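PDB 5TNV: AP endonuclease, family protein 2 from Mycobacterium smegmatis, which binds magnesium in a xylose isomerase-like TIM barrel and may act as an endonuclease. Local coordinates for residues G43-D48 / W75-A80; V244-N249 / L289-T294; I253-R258 / V279-I284. All blocks are in the same frame, centred on the assembly; numbering follows the deposited sequence.

Overall arrangement
The three contacts belong to one TIM barrel. Contact 1 joins the beta-alpha loops after strands 29-32 and 68-70, on the far side of the chain's centre from the other two; its centre lies 34 Å from that of contact 2 and 33 Å from that of contact 3. Contacts 2 and 3 are neighbours, centres 16 Å apart, at the two ends of helix 281-290: contact 3 uses its start, contact 2 its end, and Leu-245 packs on the backbone of Ile-284 between them. The magnesium, held by Glu-193, Asp-223 and His-252, is about 4 Å from the side chain of Lys-254 in contact 3 and about 12 Å from that of Tyr-293 in contact 2.

Contact 1: G43-D48 / W75-A80; sequences GGHIKD and WVPLAA
Two beta-alpha loops of the TIM barrel meet here, the one between strand 29-32 and helix 51-63 and the one between strand 68-70 and helix 83-95. No hydrogen bond crosses between them; the contact is made by Ile-46 and Lys-47 lying against Trp-75, Val-76 and Pro-77. The two branches of Ile-46 divide the work. CG2 sits over the backbone, 3.4 Å from Trp-75 O, while CG1, anti to the backbone N (chi1 -157°), reaches 4.0 Å from Trp-75 NE1 and 4.1 Å from Val-76 CG2. That same Val-76 methyl lies over the centre of the indole of its neighbour Trp-75, 3.6 Å above the plane, so valine, isoleucine and tryptophan form one apolar patch.

Lys-47 takes part with the root of its chain: its CB rests 3.6 Å from Pro-77 CD. Farther out the chain bends at chi3 (-80°), and NZ ends 4.1 Å from Ala-80 CB. The His-45 ring lies beside Lys-47 in the same loop. Its ND1 accepts a nearly straight bond from Lys-47 N (2.9 Å, 168°) in the ring plane, Lys-47 CD lies over one face toward the rim, and Pro-77 CD approaches the ring edge loosely.

Helix 51-63 backs the apolar patch: Val-53 and Gln-57 touch Ile-46, Trp-54 touches Val-76, and Gln-57 OE1 takes the indole N-H of Trp-75. Two arginines of the following helices bind backbone carbonyls: Arg-85 of helix 83-95 binds Lys-47 O, and Arg-125 of helix 116-133 binds Ala-79 O.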
loop_
_atom_site.group_PDB
_atom_site.type_symbol
_atom_site.label_atom_id
_atom_site.label_comp_id
_atom_site.label_asym_id
_atom_site.label_seq_id
_atom_site.Cartn_x
_atom_site.Cartn_y
_atom_site.Cartn_z
ATOM N N GLY A 43 33.046 4.836 -4.360
ATOM C CA GLY A 43 32.963 6.249 -4.120
ATOM C C GLY A 43 33.120 7.156 -5.347
ATOM O O GLY A 43 32.787 8.363 -5.340
ATOM N N GLY A 44 33.684 6.521 -6.367
ATOM C CA GLY A 44 33.852 7.125 -7.680
ATOM C C GLY A 44 32.597 7.120 -8.534
ATOM O O GLY A 44 31.481 6.869 -8.081
ATOM N N HIS A 45 32.748 7.430 -9.828
ATOM C CA HIS A 45 31.671 7.456 -10.758
ATOM C C HIS A 45 31.430 6.070 -11.336
ATOM O O HIS A 45 32.391 5.344 -11.672
ATOM C CB HIS A 45 31.965 8.454 -11.861
ATOM C CG HIS A 45 30.800 8.886 -12.662
ATOM N ND1 HIS A 45 30.042 8.069 -13.464
ATOM C CD2 HIS A 45 30.206 10.116 -12.688
ATOM C CE1 HIS A 45 29.086 8.798 -13.987
ATOM N NE2 HIS A 45 29.150 10.058 -13.539
ATOM N N ILE A 46 30.177 5.669 -11.480
ATOM C CA ILE A 46 29.838 4.361 -12.067
ATOM C C ILE A 46 30.430 4.220 -13.468
ATOM O O ILE A 46 30.678 3.094 -13.914
ATOM C CB ILE A 46 28.325 4.127 -12.016
ATOM C CG1 ILE A 46 27.963 2.646 -12.073
ATOM C CG2 ILE A 46 27.587 4.916 -13.066
ATOM C CD1 ILE A 46 28.445 1.808 -10.927
ATOM N N LYS A 47 30.620 5.337 -14.192
ATOM C CA LYS A 47 31.179 5.221 -15.547
ATOM C C LYS A 47 32.564 4.595 -15.561
ATOM O O LYS A 47 32.952 4.050 -16.594
ATOM C CB LYS A 47 31.206 6.597 -16.191
ATOM C CG LYS A 47 32.268 7.470 -15.798
ATOM C CD LYS A 47 32.138 8.819 -16.506
ATOM C CE LYS A 47 32.655 8.791 -17.958
ATOM N NZ LYS A 47 32.804 10.142 -18.557
ATOM N N ASP A 48 33.298 4.665 -14.469
ATOM C CA ASP A 48 34.664 4.184 -14.361
ATOM C C ASP A 48 34.735 2.834 -13.706
ATOM O O ASP A 48 35.846 2.273 -13.527
ATOM C CB ASP A 48 35.514 5.201 -13.587
ATOM C CG ASP A 48 35.569 6.560 -14.252
ATOM O OD1 ASP A 48 35.754 6.592 -15.487
ATOM O OD2 ASP A 48 35.444 7.568 -13.548
ATOM N N TRP A 75 22.652 6.568 -14.762
ATOM C CA TRP A 75 23.368 5.385 -14.264
ATOM C C TRP A 75 24.639 5.309 -15.121
ATOM O O TRP A 75 25.375 6.317 -15.249
ATOM C CB TRP A 75 22.445 4.172 -14.227
ATOM C CG TRP A 75 23.080 2.873 -13.852
ATOM C CD1 TRP A 75 23.769 2.584 -12.718
ATOM C CD2 TRP A 75 23.102 1.693 -14.634
ATOM N NE1 TRP A 75 24.218 1.292 -12.738
ATOM C CE2 TRP A 75 23.823 0.722 -13.914
ATOM C CE3 TRP A 75 22.586 1.313 -15.892
ATOM C CZ2 TRP A 75 24.051 -0.571 -14.401
ATOM C CZ3 TRP A 75 22.811 0.052 -16.375
ATOM C CH2 TRP A 75 23.534 -0.886 -15.628
ATOM N N VAL A 76 24.985 4.180 -15.725
ATOM C CA VAL A 76 26.132 4.095 -16.631
ATOM C C VAL A 76 25.841 4.964 -17.864
ATOM O O VAL A 76 24.828 4.711 -18.536
ATOM C CB VAL A 76 26.388 2.636 -17.029
ATOM C CG1 VAL A 76 27.485 2.564 -18.070
ATOM C CG2 VAL A 76 26.699 1.747 -15.832
ATOM N N PRO A 77 26.673 5.947 -18.167
ATOM C CA PRO A 77 26.368 6.873 -19.261
ATOM C C PRO A 77 26.824 6.305 -20.576
ATOM O O PRO A 77 27.993 6.537 -21.008
ATOM C CB PRO A 77 27.111 8.122 -18.873
ATOM C CG PRO A 77 28.344 7.595 -18.165
ATOM C CD PRO A 77 27.839 6.409 -17.417
ATOM N N LEU A 78 25.953 5.601 -21.259
ATOM C CA LEU A 78 26.333 4.910 -22.491
ATOM C C LEU A 78 26.847 5.874 -23.562
ATOM O O LEU A 78 27.750 5.505 -24.311
ATOM C CB LEU A 78 25.176 4.068 -23.039
ATOM C CG LEU A 78 24.689 2.956 -22.119
ATOM C CD1 LEU A 78 23.518 2.226 -22.755
ATOM C CD2 LEU A 78 25.765 1.952 -21.753
ATOM N N ALA A 79 26.301 7.082 -23.641
ATOM C CA ALA A 79 26.755 8.023 -24.644
ATOM C C ALA A 79 28.210 8.445 -24.425
ATOM O O ALA A 79 28.853 8.914 -25.340
ATOM C CB ALA A 79 25.815 9.227 -24.669
ATOM N N ALA A 80 28.701 8.338 -23.204
ATOM C CA ALA A 80 30.036 8.783 -22.817
ATOM C C ALA A 80 31.077 7.681 -22.856
ATOM O O ALA A 80 32.254 7.978 -22.837
ATOM C CB ALA A 80 30.018 9.396 -21.416
#

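Contact 2: V244-N249 / L289-T294; sequences VLPYSN and LELGYT
The CA atoms of Pro-246 and Leu-291, the nearest pair, are 6.0 Å apart, where a 3-10 turn (245-247) leading to strand 251-261 passes the end of helix 281-290. That helix closes in a Schellman motif at Gly-292, which has positive phi (90°), after which 292-294 runs alongside 247-249 in the same direction. No direct hydrogen bond joins the two; instead one water donates to Ser-248 O and accepts from Thr-294 N, at 2.9 Å from each.

Leu-291 CD1 makes the aliphatic contact, 3.9 Å from Leu-245 CB and 4.2 Å from Pro-246 CD. Beyond Gly-292, Tyr-293 extends its ring beside Ser-248 and Asn-249, with CG anti to the backbone N (chi1 -180°). Ser-248 O meets the ring edge near its plane, 3.5 Å from CD1. The 3-10 turn 245-247 is tied by Val-244 O, which receives Ser-248 OG (2.9 Å) and Tyr-247 N from opposite faces of its carbonyl plane.

On the barrel side, Asn-249 bonds to Ser-191, Gln-189 and Leu-190 of strand 189-193, Tyr-247 and Ser-248 touch Leu-220 of strand 218-221, and Trp-251 of strand 251-261 meets Tyr-293 edge-to-face.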
loop_
_atom_site.group_PDB
_atom_site.type_symbol
_atom_site.label_atom_id
_atom_site.label_comp_id
_atom_site.label_asym_id
_atom_site.label_seq_id
_atom_site.Cartn_x
_atom_site.Cartn_y
_atom_site.Cartn_z
ATOM N N VAL A 244 -4.208 11.799 -24.224
ATOM C CA VAL A 244 -2.829 11.658 -24.692
ATOM C C VAL A 244 -2.480 10.273 -25.227
ATOM O O VAL A 244 -1.543 10.155 -26.046
ATOM C CB VAL A 244 -1.794 12.113 -23.634
ATOM C CG1 VAL A 244 -1.939 13.610 -23.369
ATOM C CG2 VAL A 244 -1.908 11.305 -22.353
ATOM N N LEU A 245 -3.179 9.211 -24.820
ATOM C CA LEU A 245 -2.846 7.871 -25.314
ATOM C C LEU A 245 -2.868 7.748 -26.828
ATOM O O LEU A 245 -2.006 7.005 -27.348
ATOM C CB LEU A 245 -3.710 6.819 -24.633
ATOM C CG LEU A 245 -3.260 6.470 -23.214
ATOM C CD1 LEU A 245 -4.337 5.643 -22.531
ATOM C CD2 LEU A 245 -1.923 5.743 -23.199
ATOM N N PRO A 246 -3.775 8.385 -27.579
ATOM C CA PRO A 246 -3.737 8.268 -29.054
ATOM C C PRO A 246 -2.417 8.710 -29.670
ATOM O O PRO A 246 -2.164 8.346 -30.806
ATOM C CB PRO A 246 -4.885 9.177 -29.513
ATOM C CG PRO A 246 -5.861 9.107 -28.367
ATOM C CD PRO A 246 -4.948 9.161 -27.146
ATOM N N TYR A 247 -1.621 9.514 -28.985
ATOM C CA TYR A 247 -0.385 10.070 -29.493
ATOM C C TYR A 247 0.856 9.421 -28.878
ATOM O O TYR A 247 1.965 9.903 -29.109
ATOM C CB TYR A 247 -0.336 11.582 -29.223
ATOM C CG TYR A 247 -1.499 12.327 -29.803
ATOM C CD1 TYR A 247 -1.453 12.747 -31.110
ATOM C CD2 TYR A 247 -2.638 12.606 -29.053
ATOM C CE1 TYR A 247 -2.510 13.434 -31.670
ATOM C CE2 TYR A 247 -3.714 13.266 -29.605
ATOM C CZ TYR A 247 -3.627 13.676 -30.911
ATOM O OH TYR A 247 -4.718 14.384 -31.479
ATOM N N SER A 248 0.671 8.380 -28.060
ATOM C CA SER A 248 1.723 7.805 -27.239
ATOM C C SER A 248 2.432 6.622 -27.891
ATOM O O SER A 248 1.794 5.692 -28.391
ATOM C CB SER A 248 1.127 7.413 -25.883
ATOM O OG SER A 248 0.682 8.537 -25.167
ATOM N N ASN A 249 3.756 6.637 -27.771
ATOM C CA ASN A 249 4.596 5.556 -28.360
ATOM C C ASN A 249 5.481 4.864 -27.320
ATOM O O ASN A 249 6.269 4.000 -27.698
ATOM C CB ASN A 249 5.397 6.054 -29.550
ATOM C CG ASN A 249 6.435 7.094 -29.144
ATOM O OD1 ASN A 249 6.430 7.637 -28.047
ATOM N ND2 ASN A 249 7.305 7.449 -30.078
ATOM N N LEU A 289 -4.621 -0.136 -25.054
ATOM C CA LEU A 289 -4.658 -1.172 -26.055
ATOM C C LEU A 289 -5.760 -0.902 -27.059
ATOM O O LEU A 289 -5.558 -1.069 -28.269
ATOM C CB LEU A 289 -4.812 -2.547 -25.427
ATOM C CG LEU A 289 -3.748 -3.038 -24.567
ATOM C CD1 LEU A 289 -4.080 -4.380 -23.971
ATOM C CD2 LEU A 289 -2.520 -3.186 -25.389
ATOM N N GLU A 290 -6.940 -0.531 -26.575
ATOM C CA GLU A 290 -8.107 -0.246 -27.441
ATOM C C GLU A 290 -7.782 0.874 -28.406
ATOM O O GLU A 290 -8.232 0.833 -29.556
ATOM C CB GLU A 290 -9.295 0.141 -26.569
ATOM C CG GLU A 290 -10.498 0.635 -27.292
ATOM C CD GLU A 290 -11.552 1.257 -26.369
ATOM O OE1 GLU A 290 -11.463 1.129 -25.115
ATOM O OE2 GLU A 290 -12.453 1.883 -26.957
ATOM N N LEU A 291 -7.007 1.861 -27.937
ATOM C CA LEU A 291 -6.602 3.022 -28.723
ATOM C C LEU A 291 -5.404 2.737 -29.616
ATOM O O LEU A 291 -4.951 3.676 -30.286
ATOM C CB LEU A 291 -6.359 4.216 -27.815
ATOM C CG LEU A 291 -7.558 4.753 -27.070
ATOM C CD1 LEU A 291 -7.165 5.791 -26.027
ATOM C CD2 LEU A 291 -8.551 5.323 -28.056
ATOM N N GLY A 292 -4.900 1.492 -29.682
ATOM C CA GLY A 292 -3.836 1.113 -30.585
ATOM C C GLY A 292 -2.436 1.273 -30.016
ATOM O O GLY A 292 -1.487 1.202 -30.788
ATOM N N TYR A 293 -2.282 1.422 -28.712
ATOM C CA TYR A 293 -0.975 1.566 -28.116
ATOM C C TYR A 293 -0.177 0.299 -28.326
ATOM O O TYR A 293 -0.665 -0.799 -28.046
ATOM C CB TYR A 293 -1.133 1.887 -26.600
ATOM C CG TYR A 293 0.241 2.044 -25.969
ATOM C CD1 TYR A 293 0.998 3.179 -26.165
ATOM C CD2 TYR A 293 0.830 1.025 -25.197
ATOM C CE1 TYR A 293 2.247 3.344 -25.601
ATOM C CE2 TYR A 293 2.113 1.141 -24.658
ATOM C CZ TYR A 293 2.819 2.307 -24.872
ATOM O OH TYR A 293 4.074 2.506 -24.425
ATOM N N THR A 294 1.063 0.436 -28.767
ATOM C CA THR A 294 1.959 -0.711 -28.976
ATOM C C THR A 294 3.365 -0.530 -28.465
ATOM O O THR A 294 4.176 -1.440 -28.619
ATOM C CB THR A 294 2.066 -1.038 -30.500
ATOM O OG1 THR A 294 2.620 0.103 -31.188
ATOM C CG2 THR A 294 0.724 -1.366 -31.109
HETATM O O HOH W 1 2.205 3.038 -29.357
#

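Contact 3: I253-R258 / V279-I284; sequences IKNYSR and VNYRQI
The ring of Tyr-281 lies between two aliphatic groups. Ile-253 CG1 comes over one face toward the rim, a CH-pi contact 4.0 Å from the ring centroid, and Val-279 CG1 covers the centre of the opposite face at 3.5 Å. At the edge, near the ring plane, lie Lys-254 O and Asn-255, whose CB is in the plane and whose amide is turned 84° from the ring.

That amide pairs with the backbone of Val-279 in both directions. OD1 accepts from Val-279 N at 3.1 Å, in the carbonyl plane on a lone pair, and ND2 donates to Val-279 O at 3.0 Å, tilted 19° from that carbonyl plane. A chi1 of -146°, away from the usual staggered values, carries the amide to this position. The phenol donates from Tyr-281 OH to Lys-254 O (2.8 Å), and also bonds to Tyr-241 OH. Asn-280, just before Tyr-281, is the N-cap of helix 281-290, its OD1 accepting from Gln-283 N (3.1 Å).

Asn-255 OD1 also takes a weak bond from Tyr-256 N, and ND2 also gives to Leu-274 O; N-H donors facing OD1 and carbonyls facing ND2 fix which way round the buried amide sits. The bonds from Asn-255 and Tyr-281 tie the start of the helix to a strand whose Lys-254 reaches the metal site, where NZ forms salt bridges with the magnesium ligand Asp-223 and with Glu-300. The contact thus probably helps to position that lysine beside the magnesium.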
loop_
_atom_site.group_PDB
_atom_site.type_symbol
_atom_site.label_atom_id
_atom_site.label_comp_id
_atom_site.label_asym_id
_atom_site.label_seq_id
_atom_site.Cartn_x
_atom_site.Cartn_y
_atom_site.Cartn_z
ATOM N N ILE A 253 5.389 4.317 -16.454
ATOM C CA ILE A 253 4.091 3.966 -15.838
ATOM C C ILE A 253 4.299 3.798 -14.330
ATOM O O ILE A 253 4.951 2.856 -13.888
ATOM C CB ILE A 253 3.495 2.740 -16.553
ATOM C CG1 ILE A 253 2.094 2.418 -16.007
ATOM C CG2 ILE A 253 4.391 1.522 -16.556
ATOM C CD1 ILE A 253 1.298 1.448 -16.866
ATOM N N LYS A 254 3.703 4.707 -13.569
ATOM C CA LYS A 254 3.818 4.712 -12.102
ATOM C C LYS A 254 2.538 5.291 -11.519
ATOM O O LYS A 254 1.750 5.966 -12.191
ATOM C CB LYS A 254 5.063 5.457 -11.620
ATOM C CG LYS A 254 5.134 6.923 -11.957
ATOM C CD LYS A 254 6.300 7.615 -11.259
ATOM C CE LYS A 254 6.535 9.071 -11.673
ATOM N NZ LYS A 254 7.085 9.156 -13.047
ATOM N N ASN A 255 2.367 5.079 -10.199
ATOM C CA ASN A 255 1.160 5.502 -9.521
ATOM C C ASN A 255 1.471 6.141 -8.155
ATOM O O ASN A 255 2.542 5.954 -7.570
ATOM C CB ASN A 255 0.170 4.341 -9.362
ATOM C CG ASN A 255 -1.300 4.690 -9.443
ATOM O OD1 ASN A 255 -1.666 5.892 -9.475
ATOM N ND2 ASN A 255 -2.149 3.697 -9.488
ATOM N N TYR A 256 0.478 6.852 -7.661
ATOM C CA TYR A 256 0.499 7.554 -6.389
ATOM C C TYR A 256 -0.884 7.499 -5.783
ATOM O O TYR A 256 -1.862 7.627 -6.545
ATOM C CB TYR A 256 0.833 9.047 -6.539
ATOM C CG TYR A 256 2.202 9.300 -7.073
ATOM C CD1 TYR A 256 2.502 9.242 -8.426
ATOM C CD2 TYR A 256 3.260 9.615 -6.206
ATOM C CE1 TYR A 256 3.759 9.464 -8.911
ATOM C CE2 TYR A 256 4.539 9.854 -6.673
ATOM C CZ TYR A 256 4.806 9.770 -8.053
ATOM O OH TYR A 256 6.043 10.020 -8.576
ATOM N N SER A 257 -1.034 7.351 -4.459
ATOM C CA SER A 257 -2.288 7.796 -3.860
ATOM C C SER A 257 -2.427 9.298 -4.132
ATOM O O SER A 257 -1.422 10.006 -4.272
ATOM C CB SER A 257 -2.315 7.519 -2.370
ATOM O OG SER A 257 -1.254 8.186 -1.721
ATOM N N ARG A 258 -3.674 9.771 -4.120
ATOM C CA ARG A 258 -3.954 11.202 -4.285
ATOM C C ARG A 258 -5.120 11.527 -3.358
ATOM O O ARG A 258 -6.119 10.787 -3.355
ATOM C CB ARG A 258 -4.306 11.537 -5.720
ATOM C CG ARG A 258 -4.659 12.995 -5.986
ATOM C CD ARG A 258 -4.843 13.282 -7.469
ATOM N NE ARG A 258 -5.280 14.643 -7.734
ATOM C CZ ARG A 258 -4.503 15.730 -7.671
ATOM N NH1 ARG A 258 -3.210 15.617 -7.435
ATOM N NH2 ARG A 258 -5.071 16.912 -7.856
ATOM N N VAL A 279 -4.723 6.203 -9.961
ATOM C CA VAL A 279 -5.038 5.773 -11.318
ATOM C C VAL A 279 -5.505 4.321 -11.284
ATOM O O VAL A 279 -4.915 3.523 -10.532
ATOM C CB VAL A 279 -3.797 5.884 -12.220
ATOM C CG1 VAL A 279 -4.163 5.498 -13.677
ATOM C CG2 VAL A 279 -3.171 7.265 -12.188
ATOM N N ASN A 280 -6.514 3.977 -12.081
ATOM C CA ASN A 280 -6.900 2.590 -12.317
ATOM C C ASN A 280 -6.161 2.098 -13.549
ATOM O O ASN A 280 -6.627 2.286 -14.683
ATOM C CB ASN A 280 -8.401 2.446 -12.470
ATOM C CG ASN A 280 -8.789 0.973 -12.591
ATOM O OD1 ASN A 280 -7.992 0.110 -12.973
ATOM N ND2 ASN A 280 -10.061 0.655 -12.308
ATOM N N TYR A 281 -4.974 1.506 -13.355
ATOM C CA TYR A 281 -4.187 1.105 -14.516
ATOM C C TYR A 281 -4.729 -0.145 -15.195
ATOM O O TYR A 281 -4.303 -0.422 -16.350
ATOM C CB TYR A 281 -2.711 0.953 -14.146
ATOM C CG TYR A 281 -1.973 2.289 -14.169
ATOM C CD1 TYR A 281 -1.707 2.917 -15.388
ATOM C CD2 TYR A 281 -1.550 2.920 -13.025
ATOM C CE1 TYR A 281 -1.035 4.105 -15.450
ATOM C CE2 TYR A 281 -0.868 4.133 -13.067
ATOM C CZ TYR A 281 -0.612 4.718 -14.282
ATOM O OH TYR A 281 0.072 5.920 -14.390
ATOM N N ARG A 282 -5.624 -0.918 -14.569
ATOM C CA ARG A 282 -6.284 -2.006 -15.307
ATOM C C ARG A 282 -7.131 -1.390 -16.419
ATOM O O ARG A 282 -7.059 -1.753 -17.586
ATOM C CB ARG A 282 -7.072 -2.885 -14.340
ATOM C CG ARG A 282 -7.692 -4.112 -15.002
ATOM C CD ARG A 282 -8.477 -4.980 -13.976
ATOM N NE ARG A 282 -7.621 -5.299 -12.865
ATOM C CZ ARG A 282 -6.651 -6.184 -12.864
ATOM N NH1 ARG A 282 -6.553 -7.092 -13.815
ATOM N NH2 ARG A 282 -5.799 -6.177 -11.869
ATOM N N GLN A 283 -7.977 -0.416 -16.043
ATOM C CA GLN A 283 -8.796 0.288 -17.017
ATOM C C GLN A 283 -7.925 1.038 -18.011
ATOM O O GLN A 283 -8.202 1.038 -19.220
ATOM C CB GLN A 283 -9.741 1.236 -16.321
ATOM C CG GLN A 283 -10.868 0.620 -15.557
ATOM C CD GLN A 283 -11.696 1.643 -14.760
ATOM O OE1 GLN A 283 -11.339 2.851 -14.674
ATOM N NE2 GLN A 283 -12.770 1.195 -14.179
ATOM N N ILE A 284 -6.890 1.723 -17.543
ATOM C CA ILE A 284 -6.108 2.597 -18.434
ATOM C C ILE A 284 -5.217 1.783 -19.384
ATOM O O ILE A 284 -5.110 2.167 -20.562
ATOM C CB ILE A 284 -5.361 3.666 -17.608
ATOM C CG1 ILE A 284 -6.344 4.617 -16.925
ATOM C CG2 ILE A 284 -4.319 4.374 -18.447
ATOM C CD1 ILE A 284 -7.272 5.345 -17.806
#